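Local coordinates for protein ORF14 (Streptomyces clavuligerus, PDB 2WPX) that binds acetyl-CoA and is probably an acyltransferase of the tandem GNAT type belonging to the clavulanic acid biosynthesis pathway, at residues D17-T20 and V21-L25; V44-V47 and G48-R51; A221-F224 and E225-R228; N288-Y291 and V292-E296. All coordinates share one frame; numbering follows the deposited sequence.

Contact 1: D17-T20 and V21-L25; sequences DDET and VGQWL
Asp-17 O accepts from Val-21 N at 2.8 Å, an almost straight bond (N-H...O 175°) that closes the first turn of helix 18-33. The carbonyl of Asp-17 also carries the CG2 methyl of Val-21, 3.3 Å from Asp-17 O. The Asp-17 carboxylate acts as the N-cap: its OD2 takes the amide hydrogen of Thr-20 N at 3.1 Å, and its OD1 takes the hydroxyl Thr-20 OG1 at 2.8 Å. Both donors come from well out of the carboxylate plane. A chi1 of -48° sets Thr-20 OG1 beside its own backbone N, where hydroxyl and amide can address the two oxygens of one carboxylate. Asp-18 continues the turn through its carbonyl, bonded to Gly-22 N. The helix so begun is the first of the N-terminal GNAT domain, and it leans on helix 43-51 and on strands 57-66 and 69-79. Glu-19 is used twice. Its carbonyl receives Gln-23 N, while its side chain, bent at chi2, swings OE1 to within 3.2 Å of Gln-23 NE2. That donor stands above the carboxylate plane, whereas OE1 lies close to the amide plane of Gln-23; the two flat groups are turned 63° apart. The other end of the same amide, Gln-23 OE1, accepts from Val-70 N, so the group is pinned at both ends between helix and strand. Thr-20 O bonds to Trp-24 N at 3.0 Å and has Trp-24 CB 3.5 Å away, while the indole runs off to Val-63 and Ala-73.

Contact 2: V44-V47 and G48-R51; sequences VDMV and GSLR
Ser-49 N and Asp-45 O, 2.8 Å apart, share one of the backbone bonds of helix 43-51, the second helix of the N-terminal GNAT domain, which packs against helix 18-33 through Met-46 and Val-47. Gly-48 N bonds to Val-44 O in the same i to i+4 manner. At the next residue after Ser-49 the spacing shortens: Leu-50 N reaches Val-47 O at 3.1 Å, with the donor well above the carbonyl plane, and Arg-51 N likewise donates three residues back, to Gly-48 O.

Among polar side chains, Ser-49 OG, held by chi1 of 80° between its backbone N and carbonyl carbon, turns back on Met-46 O; the modelled separation is too short to be trusted in detail. The same hydroxyl oxygen accepts from Arg-75 NH1. The buried Asp-45 carboxylate is held by OD2 to Arg-231 and OD1 to Arg-233, two salt bridges to the other half of the tandem protein.

The remaining contacts set carbon against oxygen. The Met-46 chain, bent at chi2 and chi3, brings CE to 3.7 Å from Ser-49 OG. Leu-50 CB lies 3.5 Å from Val-47 O, and Arg-51 CG meets the same oxygen at 3.6 Å.

Contact 3: A221-F224 and E225-R228; sequences ARQF and ETMR
Phe-224, Glu-225 and Arg-222 carry most of this contact on the first turns of helix 222-230, in the C-terminal GNAT domain. Arg-222 and Glu-225 run alongside each other in the same direction and form a side-on salt bridge in which two nitrogens grip a single oxygen: Arg-222 NE stands 3.1 Å and NH2 3.0 Å from Glu-225 OE2. Both come from one face of the carboxylate, NH2 on the syn side and NE from higher above the plane; guanidinium and carboxylate are turned 70° apart. A straight glutamate chain (chi2 -175°) and a folded arginine together bring OE2 to the NE/NH2 side of the guanidinium. Glu-225 OE1 is bonded in turn to Tyr-220 OH and Thr-189 N, and Arg-222 NH2 also donates to Thr-189 O.

Met-227 runs alongside Phe-224, its CE at the ring edge, 4.1 Å from Phe-224 CD1. Arg-228 passes obliquely across Phe-224, NH1 4.0 Å from Phe-224 CD1, with ring and guanidinium planes 66° apart. Phe-224 O receives Arg-228 N. With both its oxygens engaged, the buried Glu-225 carboxylate is probably kept ionised, and with Arg-222 it ties the start of the helix to the loop at Thr-189.

Contact 4: N288-Y291 and V292-E296; sequences NLEY and VLRHE
Val-292 N donates to Asn-288 O at 2.9 Å, while its CG2 rests 3.3 Å from that carbonyl oxygen; the valine packs onward against Val-254. Leu-293 N makes a nearly straight bond to Leu-289 O. Its side chain crosses that of Leu-289, CD2 meeting Leu-289 CG at 4.0 Å and CD1 meeting Leu-289 CD1 at 4.1 Å, a small apolar patch next to Leu-163 and Pro-168. Arg-294 N bonds to Glu-290 O at 3.2 Å. With chi1 of 78° and further bends at chi2 and chi3, the arginine doubles back along the helix, and NH2 comes within 3.8 Å of Glu-290 OE1, a long salt bridge with that oxygen in the guanidinium plane. His-295 turns toward Tyr-291: CD2 lies 3.0 Å from Tyr-291 O, which sits in the imidazole plane, and NE2 is 3.5 Å from Tyr-291 CE1 at the edge of the phenol ring. The two ring planes stand at 88°. Tyr-291 also meets Tyr-236 edge-to-face. The Glu-296 carboxylate forms a salt bridge to Arg-234 and a hydrogen bond to Tyr-236 OH. Helix 280-295 is the crossover helix between the parallel strands 263-271 and 301-307, a beta-alpha-beta unit of the GNAT fold.

Overall arrangement
Contacts 1 and 2 lie on consecutive helices of the N-terminal GNAT domain and pack directly on each other: Trp-24 CH2 touches Met-46 CE at 3.6 Å, and Val-47 CG2 sits 3.8 Å from both Val-21 CG1 and Leu-25 CD1. The bound acetyl-CoA is about 11 Å from the Trp-24 side chain and about 12 Å from that of Met-46. Contacts 3 and 4 belong to the C-terminal GNAT domain, away from the known acetyl-CoA-binding residues, their centres 22 Å apart and without touching. Across the tandem junction contact 2 approaches contact 3 to about 6 Å between nearest atoms, whereas contacts 1 and 4 are farthest apart, centres 34 Å distant.

Contact 1: D17-T20 and V21-L25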
ATOM      1  N   ASP A  17      -7.922  23.171  -5.678  1.00 30.03           N
ATOM      2  CA  ASP A  17      -7.496  24.228  -4.799  1.00 29.08           C
ATOM      3  C   ASP A  17      -5.964  24.199  -4.724  1.00 27.90           C
ATOM      4  O   ASP A  17      -5.411  23.621  -3.817  1.00 26.80           O
ATOM      5  CB  ASP A  17      -8.146  24.025  -3.425  1.00 27.18           C
ATOM      6  CG  ASP A  17      -7.796  25.128  -2.430  1.00 27.16           C
ATOM      7  OD1 ASP A  17      -8.528  25.257  -1.422  1.00 22.72           O
ATOM      8  OD2 ASP A  17      -6.790  25.857  -2.638  1.00 27.26           O
ATOM      9  N   ASP A  18      -5.286  24.822  -5.679  1.00 28.88           N
ATOM     10  CA  ASP A  18      -3.838  24.697  -5.780  1.00 29.14           C
ATOM     11  C   ASP A  18      -3.091  25.129  -4.518  1.00 27.98           C
ATOM     12  O   ASP A  18      -2.147  24.473  -4.097  1.00 27.37           O
ATOM     13  CB  ASP A  18      -3.286  25.426  -6.994  1.00 31.52           C
ATOM     14  CG  ASP A  18      -3.712  24.797  -8.323  1.00 36.03           C
ATOM     15  OD1 ASP A  18      -2.938  24.904  -9.297  1.00 42.62           O
ATOM     16  OD2 ASP A  18      -4.809  24.217  -8.442  1.00 38.58           O
ATOM     17  N   GLU A  19      -3.532  26.214  -3.907  1.00 29.30           N
ATOM     18  CA  GLU A  19      -2.894  26.724  -2.700  1.00 29.17           C
ATOM     19  C   GLU A  19      -2.934  25.723  -1.573  1.00 25.93           C
ATOM     20  O   GLU A  19      -1.869  25.417  -1.019  1.00 26.05           O
ATOM     21  CB  GLU A  19      -3.476  28.072  -2.241  1.00 31.62           C
ATOM     22  CG  GLU A  19      -2.882  28.558  -0.899  1.00 33.87           C
ATOM     23  CD  GLU A  19      -1.461  29.145  -1.055  1.00 40.38           C
ATOM     24  OE1 GLU A  19      -0.494  28.455  -0.615  1.00 36.40           O
ATOM     25  OE2 GLU A  19      -1.313  30.300  -1.597  1.00 43.97           O
ATOM     26  N   THR A  20      -4.135  25.213  -1.249  1.00 23.87           N
ATOM     27  CA  THR A  20      -4.304  24.149  -0.240  1.00 21.17           C
ATOM     28  C   THR A  20      -3.612  22.826  -0.638  1.00 19.51           C
ATOM     29  O   THR A  20      -2.963  22.207   0.201  1.00 18.74           O
ATOM     30  CB  THR A  20      -5.806  23.878   0.163  1.00 20.98           C
ATOM     31  OG1 THR A  20      -6.451  25.107   0.446  1.00 21.81           O
ATOM     32  CG2 THR A  20      -5.902  23.064   1.444  1.00 18.45           C
ATOM     33  N   VAL A  21      -3.715  22.393  -1.894  1.00 18.63           N
ATOM     34  CA  VAL A  21      -2.967  21.189  -2.281  1.00 18.03           C
ATOM     35  C   VAL A  21      -1.468  21.337  -2.097  1.00 17.86           C
ATOM     36  O   VAL A  21      -0.831  20.427  -1.589  1.00 16.04           O
ATOM     37  CB  VAL A  21      -3.188  20.740  -3.743  1.00 18.69           C
ATOM     38  CG1 VAL A  21      -2.331  19.538  -4.028  1.00 15.42           C
ATOM     39  CG2 VAL A  21      -4.652  20.415  -3.982  1.00 20.25           C
ATOM     40  N   GLY A  22      -0.916  22.470  -2.550  1.00 19.51           N
ATOM     41  CA  GLY A  22       0.500  22.789  -2.369  1.00 20.29           C
ATOM     42  C   GLY A  22       1.000  22.680  -0.933  1.00 20.27           C
ATOM     43  O   GLY A  22       2.036  22.055  -0.664  1.00 19.56           O
ATOM     44  N   GLN A  23       0.259  23.297  -0.014  1.00 20.72           N
ATOM     45  CA  GLN A  23       0.500  23.127   1.428  1.00 20.72           C
ATOM     46  C   GLN A  23       0.425  21.711   1.932  1.00 18.31           C
ATOM     47  O   GLN A  23       1.206  21.319   2.756  1.00 19.30           O
ATOM     48  CB  GLN A  23      -0.420  24.047   2.277  1.00 20.67           C
ATOM     49  CG  GLN A  23       0.298  25.413   2.446  1.00 26.65           C
ATOM     50  CD  GLN A  23      -0.553  26.471   3.108  1.00 29.46           C
ATOM     51  OE1 GLN A  23      -0.992  26.292   4.242  1.00 30.57           O
ATOM     52  NE2 GLN A  23      -0.764  27.588   2.414  1.00 27.48           N
ATOM     53  N   TRP A  24      -0.547  20.963   1.483  1.00 17.08           N
ATOM     54  CA  TRP A  24      -0.656  19.560   1.869  1.00 16.78           C
ATOM     55  C   TRP A  24       0.567  18.743   1.379  1.00 16.62           C
ATOM     56  O   TRP A  24       1.161  17.912   2.126  1.00 17.07           O
ATOM     57  CB  TRP A  24      -1.950  19.028   1.271  1.00 15.91           C
ATOM     58  CG  TRP A  24      -2.174  17.653   1.458  1.00 16.51           C
ATOM     59  CD1 TRP A  24      -2.382  17.029   2.626  1.00 15.19           C
ATOM     60  CD2 TRP A  24      -2.301  16.663   0.426  1.00 17.88           C
ATOM     61  NE1 TRP A  24      -2.594  15.681   2.404  1.00 17.75           N
ATOM     62  CE2 TRP A  24      -2.585  15.445   1.054  1.00 19.08           C
ATOM     63  CE3 TRP A  24      -2.170  16.687  -0.958  1.00 18.40           C
ATOM     64  CZ2 TRP A  24      -2.748  14.241   0.336  1.00 20.44           C
ATOM     65  CZ3 TRP A  24      -2.368  15.506  -1.670  1.00 21.98           C
ATOM     66  CH2 TRP A  24      -2.614  14.291  -1.013  1.00 18.26           C
ATOM     67  N   LEU A  25       0.958  18.994   0.131  1.00 17.33           N
ATOM     68  CA  LEU A  25       2.122  18.339  -0.476  1.00 16.52           C
ATOM     69  C   LEU A  25       3.346  18.652   0.403  1.00 17.40           C
ATOM     70  O   LEU A  25       4.088  17.713   0.801  1.00 18.10           O
ATOM     71  CB  LEU A  25       2.320  18.811  -1.933  1.00 17.17           C
ATOM     72  CG  LEU A  25       1.269  18.389  -2.969  1.00 16.23           C
ATOM     73  CD1 LEU A  25       1.627  18.882  -4.356  1.00 13.93           C
ATOM     74  CD2 LEU A  25       1.197  16.859  -2.972  1.00 12.01           C
TER

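Contact 2: V44-V47 and G48-R51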
ATOM      1  N   VAL A  44       2.890  13.833  -8.094  1.00 15.91           N
ATOM      2  CA  VAL A  44       2.010  13.242  -9.097  1.00 15.12           C
ATOM      3  C   VAL A  44       1.100  12.182  -8.485  1.00 14.78           C
ATOM      4  O   VAL A  44      -0.135  12.261  -8.581  1.00 13.61           O
ATOM      5  CB  VAL A  44       2.849  12.692 -10.273  1.00 16.12           C
ATOM      6  CG1 VAL A  44       1.934  11.995 -11.388  1.00 13.59           C
ATOM      7  CG2 VAL A  44       3.693  13.890 -10.865  1.00 13.74           C
ATOM      8  N   ASP A  45       1.718  11.196  -7.827  1.00 14.89           N
ATOM      9  CA  ASP A  45       0.962  10.174  -7.090  1.00 13.13           C
ATOM     10  C   ASP A  45      -0.053  10.807  -6.136  1.00 12.97           C
ATOM     11  O   ASP A  45      -1.257  10.479  -6.153  1.00 11.94           O
ATOM     12  CB  ASP A  45       1.961   9.296  -6.350  1.00 13.69           C
ATOM     13  CG  ASP A  45       1.327   8.166  -5.595  1.00 14.20           C
ATOM     14  OD1 ASP A  45       1.943   7.738  -4.597  1.00 12.61           O
ATOM     15  OD2 ASP A  45       0.245   7.674  -5.997  1.00 20.88           O
ATOM     16  N   MET A  46       0.410  11.730  -5.290  1.00 12.70           N
ATOM     17  CA  MET A  46      -0.485  12.265  -4.254  1.00 12.63           C
ATOM     18  C   MET A  46      -1.683  13.034  -4.810  1.00 11.88           C
ATOM     19  O   MET A  46      -2.811  12.829  -4.373  1.00 11.26           O
ATOM     20  CB  MET A  46       0.250  13.136  -3.238  1.00 11.59           C
ATOM     21  CG  MET A  46       1.235  12.393  -2.349  1.00 15.91           C
ATOM     22  SD  MET A  46       0.758  10.830  -1.546  1.00 20.64           S
ATOM     23  CE  MET A  46      -0.763  11.225  -0.883  1.00 12.64           C
ATOM     24  N   VAL A  47      -1.406  13.927  -5.753  1.00 10.78           N
ATOM     25  CA  VAL A  47      -2.434  14.759  -6.289  1.00 10.83           C
ATOM     26  C   VAL A  47      -3.394  13.892  -7.068  1.00 11.96           C
ATOM     27  O   VAL A  47      -4.599  14.116  -7.029  1.00 13.26           O
ATOM     28  CB  VAL A  47      -1.875  15.919  -7.175  1.00 11.44           C
ATOM     29  CG1 VAL A  47      -3.069  16.660  -7.890  1.00  9.03           C
ATOM     30  CG2 VAL A  47      -1.002  16.883  -6.321  1.00  7.00           C
ATOM     31  N   GLY A  48      -2.888  12.886  -7.759  1.00 11.34           N
ATOM     32  CA  GLY A  48      -3.790  12.001  -8.446  1.00 12.01           C
ATOM     33  C   GLY A  48      -4.556  11.199  -7.426  1.00 13.30           C
ATOM     34  O   GLY A  48      -5.668  10.767  -7.730  1.00 13.93           O
ATOM     35  N   SER A  49      -3.985  10.989  -6.229  1.00 12.55           N
ATOM     36  CA  SER A  49      -4.728  10.238  -5.209  1.00 14.21           C
ATOM     37  C   SER A  49      -5.982  10.991  -4.707  1.00 15.37           C
ATOM     38  O   SER A  49      -6.847  10.397  -4.026  1.00 17.24           O
ATOM     39  CB  SER A  49      -3.868   9.842  -4.017  1.00 12.82           C
ATOM     40  OG  SER A  49      -3.708  10.928  -3.116  1.00 13.54           O
ATOM     41  N   LEU A  50      -6.111  12.262  -5.059  1.00 14.16           N
ATOM     42  CA  LEU A  50      -7.304  13.023  -4.679  1.00 14.15           C
ATOM     43  C   LEU A  50      -8.376  12.900  -5.753  1.00 13.56           C
ATOM     44  O   LEU A  50      -9.560  13.103  -5.462  1.00 13.51           O
ATOM     45  CB  LEU A  50      -6.978  14.527  -4.512  1.00 13.80           C
ATOM     46  CG  LEU A  50      -5.963  14.934  -3.459  1.00 14.72           C
ATOM     47  CD1 LEU A  50      -5.587  16.419  -3.690  1.00 13.23           C
ATOM     48  CD2 LEU A  50      -6.515  14.682  -2.045  1.00 11.29           C
ATOM     49  N   ARG A  51      -7.957  12.586  -6.984  1.00 12.70           N
ATOM     50  CA  ARG A  51      -8.847  12.642  -8.125  1.00 13.13           C
ATOM     51  C   ARG A  51      -9.395  11.255  -8.504  1.00 13.42           C
ATOM     52  O   ARG A  51     -10.512  11.105  -9.036  1.00 12.36           O
ATOM     53  CB  ARG A  51      -8.099  13.275  -9.297  1.00 14.25           C
ATOM     54  CG  ARG A  51      -7.535  14.711  -9.000  1.00 15.77           C
ATOM     55  CD  ARG A  51      -7.373  15.567 -10.299  1.00 20.35           C
ATOM     56  NE  ARG A  51      -6.247  15.078 -11.080  0.50 19.12           N
ATOM     57  CZ  ARG A  51      -6.128  15.133 -12.407  0.50 18.50           C
ATOM     58  NH1 ARG A  51      -7.090  15.646 -13.186  0.50 18.15           N
ATOM     59  NH2 ARG A  51      -5.031  14.644 -12.960  0.50 16.02           N
TER

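Contact 3: A221-F224 and E225-R228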
ATOM      1  N   ALA A 221     -10.359  -5.727 -11.813  1.00 29.19           N
ATOM      2  CA  ALA A 221     -10.938  -4.406 -11.758  1.00 29.24           C
ATOM      3  C   ALA A 221     -10.031  -3.431 -12.466  1.00 28.68           C
ATOM      4  O   ALA A 221      -9.028  -3.020 -11.946  1.00 28.74           O
ATOM      5  CB  ALA A 221     -11.131  -3.992 -10.344  1.00 30.03           C
ATOM      6  N   ARG A 222     -10.427  -3.088 -13.680  1.00 28.24           N
ATOM      7  CA  ARG A 222      -9.738  -2.185 -14.521  1.00 27.69           C
ATOM      8  C   ARG A 222      -9.539  -0.822 -13.878  1.00 27.90           C
ATOM      9  O   ARG A 222      -8.672  -0.069 -14.266  1.00 27.51           O
ATOM     10  CB  ARG A 222     -10.562  -2.016 -15.773  1.00 27.54           C
ATOM     11  CG  ARG A 222      -9.981  -2.547 -17.018  1.00 27.07           C
ATOM     12  CD  ARG A 222      -9.763  -4.021 -17.215  1.00 27.21           C
ATOM     13  NE  ARG A 222      -8.415  -4.040 -17.733  1.00 26.79           N
ATOM     14  CZ  ARG A 222      -7.793  -4.999 -18.410  1.00 26.88           C
ATOM     15  NH1 ARG A 222      -8.362  -6.127 -18.790  1.00 27.38           N
ATOM     16  NH2 ARG A 222      -6.531  -4.766 -18.728  1.00 26.61           N
ATOM     17  N   GLN A 223     -10.369  -0.507 -12.893  1.00 28.68           N
ATOM     18  CA  GLN A 223     -10.302   0.776 -12.252  1.00 29.20           C
ATOM     19  C   GLN A 223      -9.037   0.901 -11.397  1.00 29.40           C
ATOM     20  O   GLN A 223      -8.539   1.997 -11.195  1.00 29.64           O
ATOM     21  CB  GLN A 223     -11.567   1.038 -11.430  1.00 30.26           C
ATOM     22  CG  GLN A 223     -11.738   2.482 -11.098  1.00 30.99           C
ATOM     23  CD  GLN A 223     -13.047   2.812 -10.383  1.00 32.29           C
ATOM     24  OE1 GLN A 223     -14.026   2.087 -10.471  1.00 32.48           O
ATOM     25  NE2 GLN A 223     -13.056   3.925  -9.691  1.00 33.32           N
ATOM     26  N   PHE A 224      -8.533  -0.226 -10.908  1.00 29.46           N
ATOM     27  CA  PHE A 224      -7.236  -0.271 -10.265  1.00 29.76           C
ATOM     28  C   PHE A 224      -6.157   0.237 -11.209  1.00 29.02           C
ATOM     29  O   PHE A 224      -5.374   1.107 -10.853  1.00 29.36           O
ATOM     30  CB  PHE A 224      -6.892  -1.688  -9.807  1.00 29.99           C
ATOM     31  CG  PHE A 224      -7.507  -2.068  -8.522  1.00 31.01           C
ATOM     32  CD1 PHE A 224      -7.234  -1.341  -7.367  1.00 32.11           C
ATOM     33  CD2 PHE A 224      -8.347  -3.188  -8.429  1.00 31.02           C
ATOM     34  CE1 PHE A 224      -7.837  -1.703  -6.132  1.00 33.24           C
ATOM     35  CE2 PHE A 224      -8.904  -3.566  -7.221  1.00 31.99           C
ATOM     36  CZ  PHE A 224      -8.670  -2.814  -6.073  1.00 33.55           C
ATOM     37  N   GLU A 225      -6.130  -0.322 -12.416  1.00 28.15           N
ATOM     38  CA  GLU A 225      -5.216   0.138 -13.448  1.00 27.45           C
ATOM     39  C   GLU A 225      -5.400   1.623 -13.769  1.00 27.28           C
ATOM     40  O   GLU A 225      -4.425   2.323 -13.886  1.00 27.16           O
ATOM     41  CB  GLU A 225      -5.370  -0.671 -14.738  1.00 26.77           C
ATOM     42  CG  GLU A 225      -5.092  -2.128 -14.579  1.00 27.04           C
ATOM     43  CD  GLU A 225      -5.116  -2.912 -15.869  1.00 26.64           C
ATOM     44  OE1 GLU A 225      -4.387  -3.901 -15.927  1.00 26.93           O
ATOM     45  OE2 GLU A 225      -5.873  -2.547 -16.818  1.00 26.26           O
ATOM     46  N   THR A 226      -6.644   2.080 -13.929  1.00 27.38           N
ATOM     47  CA  THR A 226      -6.862   3.486 -14.273  1.00 27.40           C
ATOM     48  C   THR A 226      -6.488   4.433 -13.120  1.00 28.28           C
ATOM     49  O   THR A 226      -5.970   5.520 -13.389  1.00 28.22           O
ATOM     50  CB  THR A 226      -8.288   3.812 -14.815  1.00 27.57           C
ATOM     51  OG1 THR A 226      -9.261   3.756 -13.755  1.00 28.55           O
ATOM     52  CG2 THR A 226      -8.664   2.845 -15.920  1.00 26.98           C
ATOM     53  N   MET A 227      -6.717   3.996 -11.873  1.00 29.19           N
ATOM     54  CA  MET A 227      -6.331   4.762 -10.693  1.00 30.34           C
ATOM     55  C   MET A 227      -4.802   4.991 -10.663  1.00 30.25           C
ATOM     56  O   MET A 227      -4.342   6.102 -10.441  1.00 30.77           O
ATOM     57  CB  MET A 227      -6.834   4.094  -9.405  1.00 31.43           C
ATOM     58  CG  MET A 227      -6.248   4.645  -8.136  1.00 32.85           C
ATOM     59  SD  MET A 227      -6.440   3.552  -6.734  1.00 36.40           S
ATOM     60  CE  MET A 227      -5.278   2.263  -7.222  1.00 35.20           C
ATOM     61  N   ARG A 228      -4.060   3.920 -10.919  1.00 29.73           N
ATOM     62  CA  ARG A 228      -2.628   3.916 -11.044  1.00 29.67           C
ATOM     63  C   ARG A 228      -2.105   4.874 -12.096  1.00 28.88           C
ATOM     64  O   ARG A 228      -1.195   5.632 -11.865  1.00 29.30           O
ATOM     65  CB  ARG A 228      -2.162   2.512 -11.416  1.00 29.22           C
ATOM     66  CG  ARG A 228      -1.427   1.831 -10.340  1.00 30.33           C
ATOM     67  CD  ARG A 228      -2.141   0.629  -9.840  1.00 36.44           C
ATOM     68  NE  ARG A 228      -1.376  -0.109  -8.823  1.00 43.28           N
ATOM     69  CZ  ARG A 228      -1.921  -0.957  -7.953  1.00 46.84           C
ATOM     70  NH1 ARG A 228      -3.239  -1.164  -7.965  1.00 45.54           N
ATOM     71  NH2 ARG A 228      -1.149  -1.600  -7.070  1.00 51.22           N
TER

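Contact 4: N288-Y291 and V292-E296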
ATOM      1  N   ASN A 288      10.715 -11.011 -12.717  1.00 14.46           N
ATOM      2  CA  ASN A 288      10.083  -9.673 -12.717  1.00 15.36           C
ATOM      3  C   ASN A 288      11.037  -8.544 -12.297  1.00 15.70           C
ATOM      4  O   ASN A 288      10.949  -7.442 -12.814  1.00 16.25           O
ATOM      5  CB  ASN A 288       8.844  -9.623 -11.831  1.00 14.84           C
ATOM      6  CG  ASN A 288       7.779  -8.636 -12.359  1.00 16.65           C
ATOM      7  OD1 ASN A 288       7.123  -7.935 -11.569  1.00 20.26           O
ATOM      8  ND2 ASN A 288       7.603  -8.586 -13.689  1.00 10.39           N
ATOM      9  N   LEU A 289      11.925  -8.811 -11.344  1.00 15.43           N
ATOM     10  CA  LEU A 289      12.884  -7.795 -10.957  1.00 16.17           C
ATOM     11  C   LEU A 289      13.807  -7.491 -12.141  1.00 16.34           C
ATOM     12  O   LEU A 289      14.103  -6.352 -12.452  1.00 17.07           O
ATOM     13  CB  LEU A 289      13.678  -8.204  -9.722  1.00 16.89           C
ATOM     14  CG  LEU A 289      14.681  -7.149  -9.174  1.00 18.84           C
ATOM     15  CD1 LEU A 289      13.944  -5.964  -8.670  1.00 17.92           C
ATOM     16  CD2 LEU A 289      15.623  -7.684  -8.077  1.00 15.53           C
ATOM     17  N   GLU A 290      14.233  -8.512 -12.846  1.00 16.24           N
ATOM     18  CA  GLU A 290      15.140  -8.252 -13.913  1.00 16.40           C
ATOM     19  C   GLU A 290      14.445  -7.394 -14.963  1.00 16.31           C
ATOM     20  O   GLU A 290      15.079  -6.551 -15.624  1.00 17.11           O
ATOM     21  CB  GLU A 290      15.585  -9.562 -14.522  1.00 16.46           C
ATOM     22  CG  GLU A 290      16.621  -9.406 -15.601  1.00 14.67           C
ATOM     23  CD  GLU A 290      16.838 -10.741 -16.325  1.00 15.35           C
ATOM     24  OE1 GLU A 290      15.870 -11.387 -16.760  1.00 10.71           O
ATOM     25  OE2 GLU A 290      17.981 -11.166 -16.429  1.00 17.31           O
ATOM     26  N   TYR A 291      13.156  -7.668 -15.142  1.00 14.63           N
ATOM     27  CA  TYR A 291      12.344  -7.013 -16.112  1.00 13.47           C
ATOM     28  C   TYR A 291      12.183  -5.513 -15.702  1.00 12.93           C
ATOM     29  O   TYR A 291      12.393  -4.624 -16.511  1.00 14.39           O
ATOM     30  CB  TYR A 291      11.032  -7.784 -16.246  1.00 12.86           C
ATOM     31  CG  TYR A 291       9.988  -7.093 -17.079  1.00 17.11           C
ATOM     32  CD1 TYR A 291      10.323  -6.389 -18.223  1.00 19.62           C
ATOM     33  CD2 TYR A 291       8.663  -7.120 -16.712  1.00 18.25           C
ATOM     34  CE1 TYR A 291       9.326  -5.759 -18.999  1.00 23.15           C
ATOM     35  CE2 TYR A 291       7.702  -6.517 -17.459  1.00 19.23           C
ATOM     36  CZ  TYR A 291       8.025  -5.843 -18.587  1.00 22.21           C
ATOM     37  OH  TYR A 291       7.023  -5.242 -19.297  1.00 24.59           O
ATOM     38  N   VAL A 292      11.924  -5.230 -14.443  1.00 12.35           N
ATOM     39  CA  VAL A 292      12.006  -3.835 -13.902  1.00 12.88           C
ATOM     40  C   VAL A 292      13.345  -3.108 -14.148  1.00 13.91           C
ATOM     41  O   VAL A 292      13.381  -2.009 -14.739  1.00 14.97           O
ATOM     42  CB  VAL A 292      11.672  -3.822 -12.400  1.00 12.25           C
ATOM     43  CG1 VAL A 292      11.881  -2.436 -11.752  1.00 12.85           C
ATOM     44  CG2 VAL A 292      10.279  -4.291 -12.229  1.00 11.74           C
ATOM     45  N   LEU A 293      14.442  -3.719 -13.721  1.00 14.84           N
ATOM     46  CA  LEU A 293      15.771  -3.074 -13.749  1.00 17.10           C
ATOM     47  C   LEU A 293      16.223  -2.762 -15.167  1.00 17.84           C
ATOM     48  O   LEU A 293      17.030  -1.861 -15.375  1.00 19.95           O
ATOM     49  CB  LEU A 293      16.818  -3.980 -13.086  1.00 16.46           C
ATOM     50  CG  LEU A 293      17.074  -3.747 -11.605  1.00 18.66           C
ATOM     51  CD1 LEU A 293      15.860  -3.206 -10.976  1.00 17.97           C
ATOM     52  CD2 LEU A 293      17.636  -4.954 -10.820  1.00 15.86           C
ATOM     53  N   ARG A 294      15.747  -3.503 -16.156  1.00 29.32           N
ATOM     54  CA  ARG A 294      16.211  -3.187 -17.472  1.00 31.61           C
ATOM     55  C   ARG A 294      15.415  -2.022 -18.057  1.00 29.11           C
ATOM     56  O   ARG A 294      15.822  -1.429 -19.036  1.00 30.56           O
ATOM     57  CB  ARG A 294      16.304  -4.429 -18.385  1.00 34.91           C
ATOM     58  CG  ARG A 294      14.999  -4.918 -18.959  1.00 37.03           C
ATOM     59  CD  ARG A 294      15.188  -5.579 -20.362  1.00 46.01           C
ATOM     60  NE  ARG A 294      16.043  -6.759 -20.298  1.00 53.32           N
ATOM     61  CZ  ARG A 294      15.786  -7.818 -19.535  1.00 56.16           C
ATOM     62  NH1 ARG A 294      14.696  -7.846 -18.763  1.00 54.93           N
ATOM     63  NH2 ARG A 294      16.627  -8.842 -19.537  1.00 61.24           N
ATOM     64  N   HIS A 295      14.321  -1.653 -17.405  1.00 25.65           N
ATOM     65  CA  HIS A 295      13.566  -0.451 -17.775  1.00 25.52           C
ATOM     66  C   HIS A 295      13.713   0.739 -16.772  1.00 25.44           C
ATOM     67  O   HIS A 295      13.418   1.882 -17.096  1.00 26.13           O
ATOM     68  CB  HIS A 295      12.105  -0.842 -17.946  1.00 24.02           C
ATOM     69  CG  HIS A 295      11.897  -1.805 -19.067  1.00 27.69           C
ATOM     70  ND1 HIS A 295      11.692  -1.391 -20.370  1.00 29.53           N
ATOM     71  CD2 HIS A 295      11.906  -3.161 -19.095  1.00 25.97           C
ATOM     72  CE1 HIS A 295      11.571  -2.455 -21.147  1.00 32.13           C
ATOM     73  NE2 HIS A 295      11.693  -3.539 -20.397  1.00 29.18           N
ATOM     74  N   GLU A 296      14.146   0.424 -15.550  1.00 24.70           N
ATOM     75  CA  GLU A 296      14.289   1.358 -14.460  1.00 24.36           C
ATOM     76  C   GLU A 296      15.675   1.061 -13.867  1.00 25.78           C
ATOM     77  O   GLU A 296      15.786   0.534 -12.769  1.00 24.89           O
ATOM     78  CB  GLU A 296      13.207   1.050 -13.425  1.00 23.60           C
ATOM     79  CG  GLU A 296      12.193   2.163 -13.076  1.00 26.56           C
ATOM     80  CD  GLU A 296      11.281   2.528 -14.197  1.00 28.65           C
ATOM     81  OE1 GLU A 296      11.697   3.343 -15.002  1.00 40.40           O
ATOM     82  OE2 GLU A 296      10.145   2.068 -14.293  1.00 30.98           O
TER